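Local coordinates for protein putative tetrapyrrole (Corrin/porphyrin) methylase (Bacteroides fragilis, PDB 3FFY) that probably catalyses S-adenosyl-L-methionine-dependent 2'-O-methylation of a cytidine ribose in 16S ribosomal RNA, the present chain being the C-terminal part of the enzyme, at residues R70-R76 with E105-A111; L55-T60 with L93-T98; L15-K19 with H43-V47. All coordinates share one frame; numbering follows the deposited sequence. Where two conformers were deposited one is given.

Contact 1: residues R70-R76 with E105-A111; sequences RQVSVSR and EIVIVLA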
loop_
_atom_site.group_PDB
_atom_site.type_symbol
_atom_site.label_atom_id
_atom_site.label_comp_id
_atom_site.label_asym_id
_atom_site.label_seq_id
_atom_site.Cartn_x
_atom_site.Cartn_y
_atom_site.Cartn_z
ATOM N N ARG A 70 -3.296 18.086 -4.187
ATOM C CA ARG A 70 -3.849 16.883 -4.830
ATOM C C ARG A 70 -3.201 15.642 -4.269
ATOM O O ARG A 70 -1.968 15.552 -4.164
ATOM C CB ARG A 70 -3.648 16.897 -6.328
ATOM C CG ARG A 70 -4.402 15.791 -7.120
ATOM C CD ARG A 70 -5.948 16.020 -7.155
ATOM N NE ARG A 70 -6.366 17.149 -7.966
ATOM C CZ ARG A 70 -6.525 17.154 -9.300
ATOM N NH1 ARG A 70 -6.894 18.285 -9.894
ATOM N NH2 ARG A 70 -6.314 16.074 -10.052
ATOM N N GLN A 71 -4.043 14.669 -3.940
ATOM C CA GLN A 71 -3.582 13.395 -3.436
ATOM C C GLN A 71 -2.882 12.578 -4.502
ATOM O O GLN A 71 -3.281 12.550 -5.675
ATOM C CB GLN A 71 -4.733 12.611 -2.793
ATOM C CG GLN A 71 -5.245 13.189 -1.482
ATOM C CD GLN A 71 -4.201 13.091 -0.340
ATOM O OE1 GLN A 71 -3.530 12.068 -0.185
ATOM N NE2 GLN A 71 -4.094 14.138 0.469
ATOM N N VAL A 72 -1.787 11.932 -4.073
ATOM C CA VAL A 72 -0.958 11.154 -4.930
ATOM C C VAL A 72 -0.334 10.019 -4.138
ATOM O O VAL A 72 -0.235 10.079 -2.877
ATOM C CB VAL A 72 0.156 12.041 -5.508
ATOM C CG1 VAL A 72 1.057 12.628 -4.350
ATOM C CG2 VAL A 72 0.963 11.324 -6.620
ATOM N N SER A 73 0.070 8.972 -4.858
ATOM C CA SER A 73 0.715 7.785 -4.273
ATOM C C SER A 73 1.842 7.421 -5.227
ATOM O O SER A 73 1.586 7.253 -6.432
ATOM C CB SER A 73 -0.267 6.603 -4.239
ATOM O OG SER A 73 0.215 5.550 -3.421
ATOM N N VAL A 74 3.046 7.235 -4.701
ATOM C CA VAL A 74 4.150 6.794 -5.520
ATOM C C VAL A 74 4.617 5.448 -4.969
ATOM O O VAL A 74 4.842 5.287 -3.744
ATOM C CB VAL A 74 5.264 7.863 -5.598
ATOM C CG1 VAL A 74 6.552 7.245 -6.210
ATOM C CG2 VAL A 74 4.730 9.134 -6.357
ATOM N N SER A 75 4.674 4.474 -5.862
ATOM C CA SER A 75 4.911 3.109 -5.480
ATOM C C SER A 75 6.024 2.449 -6.282
ATOM O O SER A 75 6.211 2.652 -7.507
ATOM C CB SER A 75 3.643 2.239 -5.637
ATOM O OG SER A 75 2.641 2.661 -4.747
ATOM N N ARG A 76 6.702 1.572 -5.571
ATOM C CA ARG A 76 7.712 0.767 -6.167
ATOM C C ARG A 76 7.412 -0.679 -5.874
ATOM O O ARG A 76 7.109 -1.072 -4.736
ATOM C CB ARG A 76 9.047 1.196 -5.586
ATOM C CG ARG A 76 10.204 0.542 -6.273
ATOM C CD ARG A 76 11.453 0.904 -5.593
ATOM N NE ARG A 76 12.311 -0.264 -5.596
ATOM C CZ ARG A 76 12.837 -0.817 -4.510
ATOM N NH1 ARG A 76 12.614 -0.291 -3.304
ATOM N NH2 ARG A 76 13.608 -1.894 -4.631
ATOM N N GLU A 105 12.237 2.245 -10.973
ATOM C CA GLU A 105 11.067 2.649 -11.703
ATOM C C GLU A 105 9.873 2.662 -10.733
ATOM O O GLU A 105 9.689 1.746 -9.910
ATOM C CB GLU A 105 10.781 1.727 -12.892
ATOM C CG GLU A 105 9.782 2.355 -13.911
ATOM C CD GLU A 105 10.382 3.507 -14.727
ATOM O OE1 GLU A 105 11.631 3.788 -14.644
ATOM O OE2 GLU A 105 9.567 4.140 -15.456
ATOM N N ILE A 106 9.097 3.737 -10.809
ATOM C CA ILE A 106 7.944 3.880 -9.946
ATOM C C ILE A 106 6.680 4.055 -10.769
ATOM O O ILE A 106 6.726 4.282 -11.971
ATOM C CB ILE A 106 8.128 5.032 -8.928
ATOM C CG1 ILE A 106 8.509 6.358 -9.621
ATOM C CG2 ILE A 106 9.230 4.641 -7.907
ATOM C CD1 ILE A 106 10.095 6.586 -9.704
ATOM N N VAL A 107 5.569 3.915 -10.066
ATOM C CA VAL A 107 4.240 4.152 -10.555
ATOM C C VAL A 107 3.735 5.319 -9.716
ATOM O O VAL A 107 3.918 5.361 -8.471
ATOM C CB VAL A 107 3.285 2.903 -10.318
ATOM C CG1 VAL A 107 1.868 3.154 -10.871
ATOM C CG2 VAL A 107 3.908 1.602 -10.852
ATOM N N ILE A 108 3.126 6.296 -10.409
ATOM C CA ILE A 108 2.463 7.391 -9.791
ATOM C C ILE A 108 0.968 7.210 -9.989
ATOM O O ILE A 108 0.491 7.070 -11.133
ATOM C CB ILE A 108 2.897 8.775 -10.393
ATOM C CG1 ILE A 108 4.423 8.872 -10.418
ATOM C CG2 ILE A 108 2.207 9.946 -9.597
ATOM C CD1 ILE A 108 5.017 10.095 -11.229
ATOM N N VAL A 109 0.242 7.205 -8.870
ATOM C CA VAL A 109 -1.232 7.162 -8.886
ATOM C C VAL A 109 -1.716 8.490 -8.348
ATOM O O VAL A 109 -1.509 8.813 -7.167
ATOM C CB VAL A 109 -1.798 5.998 -8.058
ATOM C CG1 VAL A 109 -3.382 5.910 -8.183
ATOM C CG2 VAL A 109 -1.154 4.719 -8.541
ATOM N N LEU A 110 -2.299 9.285 -9.246
ATOM C CA LEU A 110 -2.710 10.658 -9.000
ATOM C C LEU A 110 -4.246 10.734 -8.947
ATOM O O LEU A 110 -4.944 10.292 -9.850
ATOM C CB LEU A 110 -2.219 11.554 -10.156
ATOM C CG LEU A 110 -2.446 13.083 -10.038
ATOM C CD1 LEU A 110 -1.690 13.757 -8.809
ATOM C CD2 LEU A 110 -2.137 13.774 -11.412
ATOM N N ALA A 111 -4.741 11.329 -7.884
ATOM C CA ALA A 111 -6.172 11.594 -7.703
ATOM C C ALA A 111 -6.662 12.527 -8.790
ATOM O O ALA A 111 -5.952 13.469 -9.213
ATOM C CB ALA A 111 -6.443 12.188 -6.268
#
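Ser73 and Val109 are joined by two backbone hydrogen bonds, as are Ser75 and Val107, and Ala111 N reaches Gln71 O at 2.9 Å. Val109 N to Ser73 O is 2.8 Å. Between these rungs lie the non-hydrogen-bonded pairs Val72-Leu110 and Val74-Ile108; Val74 CA makes a CA-H...O contact with Val107 O at 3.3 Å.

Apolar packing follows the face of these valines. Val72 CG1 stands between the backbone N and the carbonyl carbon (chi1 61°), leaving CG2 to meet Ile108 CG2 at 3.5 Å. Val74 divides its branches: CG1 lies 3.8 Å from Ile106 CB, while CG2 runs beside Ile108 CG1. Leu55 of helix 55-66 closes over Val74 and Ile108. On the other face, Ser75, Val107 and Val109 meet Ala9 of helix 6-12, and Ser75 OG bonds Thr85 OG1.

The polar side-chain link is Arg70. Bends at chi2 and chi3 fold its chain so that NH2 gives Ala111 O a hydrogen bond of 2.8 Å at the guanidinium edge, 24° off the carbonyl plane.

Two antiparallel strands thus form the middle of a mixed five-stranded sheet with helices on both faces, consistent with the C-terminal alpha/beta domain of tetrapyrrole methylases.

Contact 2: residues L55-T60 with L93-T98; sequences LLKTLT and LIEHFT. With SO4 (sulfate ion), chain C.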
loop_
_atom_site.group_PDB
_atom_site.type_symbol
_atom_site.label_atom_id
_atom_site.label_comp_id
_atom_site.label_asym_id
_atom_site.label_seq_id
_atom_site.Cartn_x
_atom_site.Cartn_y
_atom_site.Cartn_z
ATOM N N LEU A 55 11.373 11.737 -11.367
ATOM C CA LEU A 55 10.179 11.819 -10.513
ATOM C C LEU A 55 9.906 13.196 -9.920
ATOM O O LEU A 55 8.770 13.670 -9.958
ATOM C CB LEU A 55 10.227 10.781 -9.379
ATOM C CG LEU A 55 8.994 10.726 -8.441
ATOM C CD1 LEU A 55 7.674 10.412 -9.229
ATOM C CD2 LEU A 55 9.263 9.751 -7.314
ATOM N N LEU A 56 10.936 13.853 -9.380
ATOM C CA LEU A 56 10.720 15.096 -8.655
ATOM C C LEU A 56 10.179 16.151 -9.604
ATOM O O LEU A 56 9.230 16.834 -9.265
ATOM C CB LEU A 56 12.012 15.620 -8.021
ATOM C CG LEU A 56 12.030 16.288 -6.625
ATOM C CD1 LEU A 56 13.059 17.434 -6.624
ATOM C CD2 LEU A 56 10.696 16.685 -6.056
ATOM N N LYS A 57 10.776 16.281 -10.782
ATOM C CA LYS A 57 10.257 17.209 -11.823
ATOM C C LYS A 57 8.785 16.935 -12.130
ATOM O O LYS A 57 7.964 17.855 -12.095
ATOM C CB LYS A 57 11.066 17.092 -13.131
ATOM C CG LYS A 57 10.639 18.074 -14.267
ATOM C CD LYS A 57 11.405 17.840 -15.595
ATOM C CE LYS A 57 10.626 18.441 -16.816
ATOM N NZ LYS A 57 11.444 18.501 -18.059
ATOM N N THR A 58 8.472 15.670 -12.418
ATOM C CA THR A 58 7.089 15.290 -12.723
ATOM C C THR A 58 6.129 15.689 -11.571
ATOM O O THR A 58 5.057 16.263 -11.814
ATOM C CB THR A 58 6.976 13.789 -13.069
ATOM O OG1 THR A 58 7.580 13.582 -14.348
ATOM C CG2 THR A 58 5.518 13.359 -13.125
ATOM N N LEU A 59 6.520 15.378 -10.328
ATOM C CA LEU A 59 5.698 15.705 -9.154
ATOM C C LEU A 59 5.549 17.198 -8.982
ATOM O O LEU A 59 4.468 17.673 -8.658
ATOM C CB LEU A 59 6.279 15.115 -7.876
ATOM C CG LEU A 59 6.248 13.596 -7.778
ATOM C CD1 LEU A 59 6.936 13.240 -6.492
ATOM C CD2 LEU A 59 4.869 13.009 -7.825
ATOM N N THR A 60 6.627 17.940 -9.253
ATOM C CA THR A 60 6.584 19.390 -9.173
ATOM C C THR A 60 5.606 19.943 -10.201
ATOM O O THR A 60 4.740 20.757 -9.895
ATOM C CB THR A 60 7.970 20.003 -9.346
ATOM O OG1 THR A 60 8.829 19.434 -8.338
ATOM C CG2 THR A 60 7.874 21.470 -9.166
ATOM N N LEU A 93 4.784 14.790 -1.031
ATOM C CA LEU A 93 5.687 13.945 -1.803
ATOM C C LEU A 93 6.876 14.739 -2.385
ATOM O O LEU A 93 7.924 14.201 -2.545
ATOM C CB LEU A 93 4.962 13.177 -2.892
ATOM C CG LEU A 93 4.479 11.728 -2.500
ATOM C CD1 LEU A 93 3.374 11.789 -1.383
ATOM C CD2 LEU A 93 4.027 11.046 -3.679
ATOM N N ILE A 94 6.706 16.011 -2.726
ATOM C CA ILE A 94 7.803 16.826 -3.268
ATOM C C ILE A 94 8.852 17.015 -2.180
ATOM O O ILE A 94 10.061 16.871 -2.393
ATOM C CB ILE A 94 7.247 18.202 -3.779
ATOM C CG1 ILE A 94 6.452 17.991 -5.109
ATOM C CG2 ILE A 94 8.410 19.163 -3.984
ATOM C CD1 ILE A 94 5.447 19.042 -5.490
ATOM N N GLU A 95 8.361 17.296 -0.990
ATOM C CA GLU A 95 9.256 17.463 0.143
ATOM C C GLU A 95 9.989 16.140 0.397
ATOM O O GLU A 95 11.197 16.134 0.610
ATOM C CB GLU A 95 8.450 17.886 1.366
ATOM C CG GLU A 95 9.140 17.824 2.741
ATOM C CD GLU A 95 8.119 18.163 3.861
ATOM O OE1 GLU A 95 7.374 17.235 4.301
ATOM O OE2 GLU A 95 8.015 19.336 4.263
ATOM N N HIS A 96 9.262 15.030 0.373
ATOM C CA HIS A 96 9.855 13.713 0.638
ATOM C C HIS A 96 10.931 13.368 -0.388
ATOM O O HIS A 96 12.035 12.955 -0.028
ATOM C CB HIS A 96 8.778 12.607 0.649
ATOM C CG HIS A 96 9.337 11.238 0.861
ATOM N ND1 HIS A 96 9.638 10.740 2.122
ATOM C CD2 HIS A 96 9.721 10.286 -0.028
ATOM C CE1 HIS A 96 10.135 9.520 1.989
ATOM N NE2 HIS A 96 10.196 9.220 0.701
ATOM N N PHE A 97 10.615 13.536 -1.669
ATOM C CA PHE A 97 11.587 13.196 -2.700
ATOM C C PHE A 97 12.610 14.265 -3.022
ATOM O O PHE A 97 13.455 14.058 -3.933
ATOM C CB PHE A 97 10.895 12.728 -3.966
ATOM C CG PHE A 97 10.261 11.409 -3.809
ATOM C CD1 PHE A 97 11.051 10.293 -3.622
ATOM C CD2 PHE A 97 8.860 11.285 -3.750
ATOM C CE1 PHE A 97 10.467 9.028 -3.441
ATOM C CE2 PHE A 97 8.264 10.043 -3.561
ATOM C CZ PHE A 97 9.074 8.899 -3.414
ATOM N N THR A 98 12.543 15.382 -2.303
ATOM C CA THR A 98 13.668 16.298 -2.277
ATOM C C THR A 98 14.718 15.777 -1.288
ATOM O O THR A 98 15.899 15.801 -1.612
ATOM C CB THR A 98 13.257 17.735 -1.923
ATOM O OG1 THR A 98 12.279 18.155 -2.856
ATOM C CG2 THR A 98 14.468 18.728 -1.988
HETATM S S SO4 C . 8.897 11.059 5.554
HETATM O O1 SO4 C . 10.108 11.012 6.445
HETATM O O2 SO4 C . 8.815 9.666 5.006
HETATM O O3 SO4 C . 9.179 11.919 4.327
HETATM O O4 SO4 C . 7.803 11.486 6.420
#
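Leu55 sets a methyl on the ring of Phe97: CD2 stands 3.8 Å from the centroid, only 6° off the ring normal, a CH-pi contact over the centre of the face. CG anti to the backbone N (chi1 -178°) carries the branch there, and the opposite face of the ring carries His96 CD2. Leu56 lies along the backbone of the other helix, with CD2 3.7 Å from Ile94 O and CG 3.8 Å from Phe97 O. Leu59 spreads further: CD1 comes obliquely to Phe97 CD2 at 3.9 Å and also meets Leu93, while CB rests 4.0 Å from Ile94 CG1. Thr60 offers its CA to Ile94 CD1; its hydroxyl turns back to Leu56 O (OG1-O 2.8 Å), a carbonyl that also accepts from Thr60 N. Thr98 OG1 likewise bonds Ile94 O, to which Thr98 N adds a weak bond.

With no hydrogen bond between them, segments 55-60 and 93-98 run antiparallel (162°), their axes 9.7 Å apart. Leu55, Leu59 and Leu93 reach Val74 of strand 71-77; Phe97 and Leu93 rest on Val86 of strand 82-87. His96 packs on Ile81 of the second subunit and hydrogen-bonds through ND1 to a sulfate that Ser79 of that subunit also holds.

Contact 3: residues L15-K19 with H43-V47; sequences LPNEK and HRTMV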
loop_
_atom_site.group_PDB
_atom_site.type_symbol
_atom_site.label_atom_id
_atom_site.label_comp_id
_atom_site.label_asym_id
_atom_site.label_seq_id
_atom_site.Cartn_x
_atom_site.Cartn_y
_atom_site.Cartn_z
ATOM N N LEU A 15 -6.630 5.363 -3.338
ATOM C CA LEU A 15 -7.382 6.316 -4.184
ATOM C C LEU A 15 -8.446 5.540 -4.981
ATOM O O LEU A 15 -8.366 4.319 -5.097
ATOM C CB LEU A 15 -6.435 7.122 -5.110
ATOM C CG LEU A 15 -5.456 8.108 -4.453
ATOM C CD1 LEU A 15 -4.459 8.686 -5.486
ATOM C CD2 LEU A 15 -6.225 9.201 -3.749
ATOM N N PRO A 16 -9.472 6.234 -5.488
ATOM C CA PRO A 16 -10.486 5.476 -6.265
ATOM C C PRO A 16 -9.790 4.758 -7.433
ATOM O O PRO A 16 -8.936 5.354 -8.127
ATOM C CB PRO A 16 -11.473 6.554 -6.756
ATOM C CG PRO A 16 -11.149 7.809 -5.952
ATOM C CD PRO A 16 -9.692 7.692 -5.532
ATOM N N ASN A 17 -10.080 3.480 -7.598
ATOM C CA ASN A 17 -9.230 2.659 -8.464
ATOM C C ASN A 17 -9.969 1.734 -9.370
ATOM O O ASN A 17 -9.360 0.877 -10.019
ATOM C CB ASN A 17 -8.244 1.833 -7.623
ATOM C CG ASN A 17 -8.939 0.942 -6.606
ATOM O OD1 ASN A 17 -10.124 0.575 -6.769
ATOM N ND2 ASN A 17 -8.217 0.618 -5.526
ATOM N N GLU A 18 -11.276 1.891 -9.419
ATOM C CA GLU A 18 -12.047 1.059 -10.282
ATOM C C GLU A 18 -12.200 1.777 -11.620
ATOM O O GLU A 18 -12.186 1.113 -12.672
ATOM C CB GLU A 18 -13.374 0.697 -9.625
ATOM C CG GLU A 18 -13.173 -0.082 -8.290
ATOM C CD GLU A 18 -14.491 -0.398 -7.570
ATOM O OE1 GLU A 18 -15.571 -0.342 -8.213
ATOM O OE2 GLU A 18 -14.433 -0.695 -6.352
ATOM N N LYS A 19 -12.313 3.112 -11.580
ATOM C CA LYS A 19 -12.234 3.935 -12.780
ATOM C C LYS A 19 -10.920 4.686 -12.766
ATOM O O LYS A 19 -10.623 5.432 -11.811
ATOM C CB LYS A 19 -13.383 4.920 -12.881
ATOM C CG LYS A 19 -14.744 4.261 -13.055
ATOM C CD LYS A 19 -15.549 4.971 -14.134
ATOM C CE LYS A 19 -15.175 4.462 -15.547
ATOM N NZ LYS A 19 -15.802 3.119 -15.857
ATOM N N HIS A 43 -11.422 13.857 -13.924
ATOM C CA HIS A 43 -11.969 13.488 -12.620
ATOM C C HIS A 43 -11.562 12.076 -12.157
ATOM O O HIS A 43 -11.712 11.748 -10.992
ATOM C CB HIS A 43 -13.493 13.624 -12.599
ATOM C CG HIS A 43 -13.990 15.040 -12.756
ATOM N ND1 HIS A 43 -13.710 15.823 -13.865
ATOM C CD2 HIS A 43 -14.784 15.801 -11.958
ATOM C CE1 HIS A 43 -14.301 17.002 -13.738
ATOM N NE2 HIS A 43 -14.960 17.016 -12.592
ATOM N N ARG A 44 -11.062 11.234 -13.061
ATOM C CA ARG A 44 -10.650 9.864 -12.707
ATOM C C ARG A 44 -9.203 9.873 -12.193
ATOM O O ARG A 44 -8.425 10.716 -12.578
ATOM C CB ARG A 44 -10.750 8.905 -13.911
ATOM C CG ARG A 44 -12.157 8.722 -14.549
ATOM C CD ARG A 44 -11.996 8.228 -16.007
ATOM N NE ARG A 44 -13.242 7.977 -16.758
ATOM C CZ ARG A 44 -13.496 6.849 -17.399
ATOM N NH1 ARG A 44 -12.600 5.876 -17.387
ATOM N NH2 ARG A 44 -14.642 6.695 -18.045
ATOM N N THR A 45 -8.874 8.901 -11.331
ATOM C CA THR A 45 -7.493 8.596 -10.945
ATOM C C THR A 45 -6.674 8.373 -12.218
ATOM O O THR A 45 -7.148 7.782 -13.157
ATOM C CB THR A 45 -7.449 7.335 -10.084
ATOM O OG1 THR A 45 -8.245 7.567 -8.917
ATOM C CG2 THR A 45 -6.016 6.968 -9.682
HETATM N N MSE A 46 -5.453 8.878 -12.233
HETATM C CA MSE A 46 -4.545 8.758 -13.361
HETATM C C MSE A 46 -3.385 7.926 -12.904
HETATM O O MSE A 46 -2.936 8.063 -11.760
HETATM C CB MSE A 46 -4.074 10.134 -13.776
HETATM C CG MSE A 46 -5.217 10.880 -14.448
HETATM SE SE MSE A 46 -4.978 12.730 -14.442
HETATM C CE MSE A 46 -5.393 13.021 -12.542
ATOM N N VAL A 47 -2.887 7.079 -13.791
ATOM C CA VAL A 47 -1.736 6.252 -13.462
ATOM C C VAL A 47 -0.653 6.504 -14.486
ATOM O O VAL A 47 -0.902 6.466 -15.716
ATOM C CB VAL A 47 -2.079 4.738 -13.449
ATOM C CG1 VAL A 47 -0.787 3.919 -13.108
ATOM C CG2 VAL A 47 -3.265 4.483 -12.472
#
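Arg44 and Lys19 meet first, at the outer end of the contact. The lysine lays its CE over one face of the Arg44 guanidinium, 3.1 Å above the plane and displaced toward the rim, so that CE lies 3.4 Å from Arg44 NH2. Three bends, at chi2, chi3 and chi4, bring the methylene there, whereas the arginine runs extended from CG to NE. The charged ends also come near each other, with Lys19 NZ 4.3 Å from Arg44 NH2. Because Arg44 was modelled in two conformers, and both residues are exposed and touch crystal neighbours, the details of this pairing are doubtful. The backbone N of Arg44 is bonded to the carboxylate of Glu42.

Thr45, buried, carries the inner half. Its hydroxyl is anti to the carbonyl carbon (chi1 -60°) and points at the loop, where OG1 donates to Pro16 O. The modelled separation of these two atoms, 2.4 Å, is too short to be taken literally. Thr45 OG1 is 3.7 Å from Pro16 CD and 4.2 Å from Leu15 CB. Through Thr45 and Val47, which both bond the backbone of Cys21, strand 45-50 pairs with strand 20-24.

The chemistry is thus divided. Inside, a threonine hydroxyl supplies a partner for a carbonyl of the loop before strand 20-24; outside, in the conformer described, a lysine methylene lies over a guanidinium plane, and the like charges close by make a strong attraction there unlikely.

In the fold
The centre of contact 1 is about 3 Å from the centre of the chain; contacts 2 and 3 lie on opposite sides of that centre, and both touch contact 1. Contact 2 covers one sheet face: Leu93 CD2 comes 3.4 Å from Val74 CG2, and Leu55 CD1 3.3 Å from Ile108 CD1. Contact 3 extends the sheet by the next strand, 45-50 being the neighbour of 106-110: Leu110 O and Met46 N are 2.8 Å apart, probably hydrogen-bonded, and Val109 CG1 touches Thr45 CG2. Contacts 2 and 3 do not touch, their centres being about 20 Å apart. The sulfate, probably from the crystallisation liquor, belongs to the subunit interface beside contact 2.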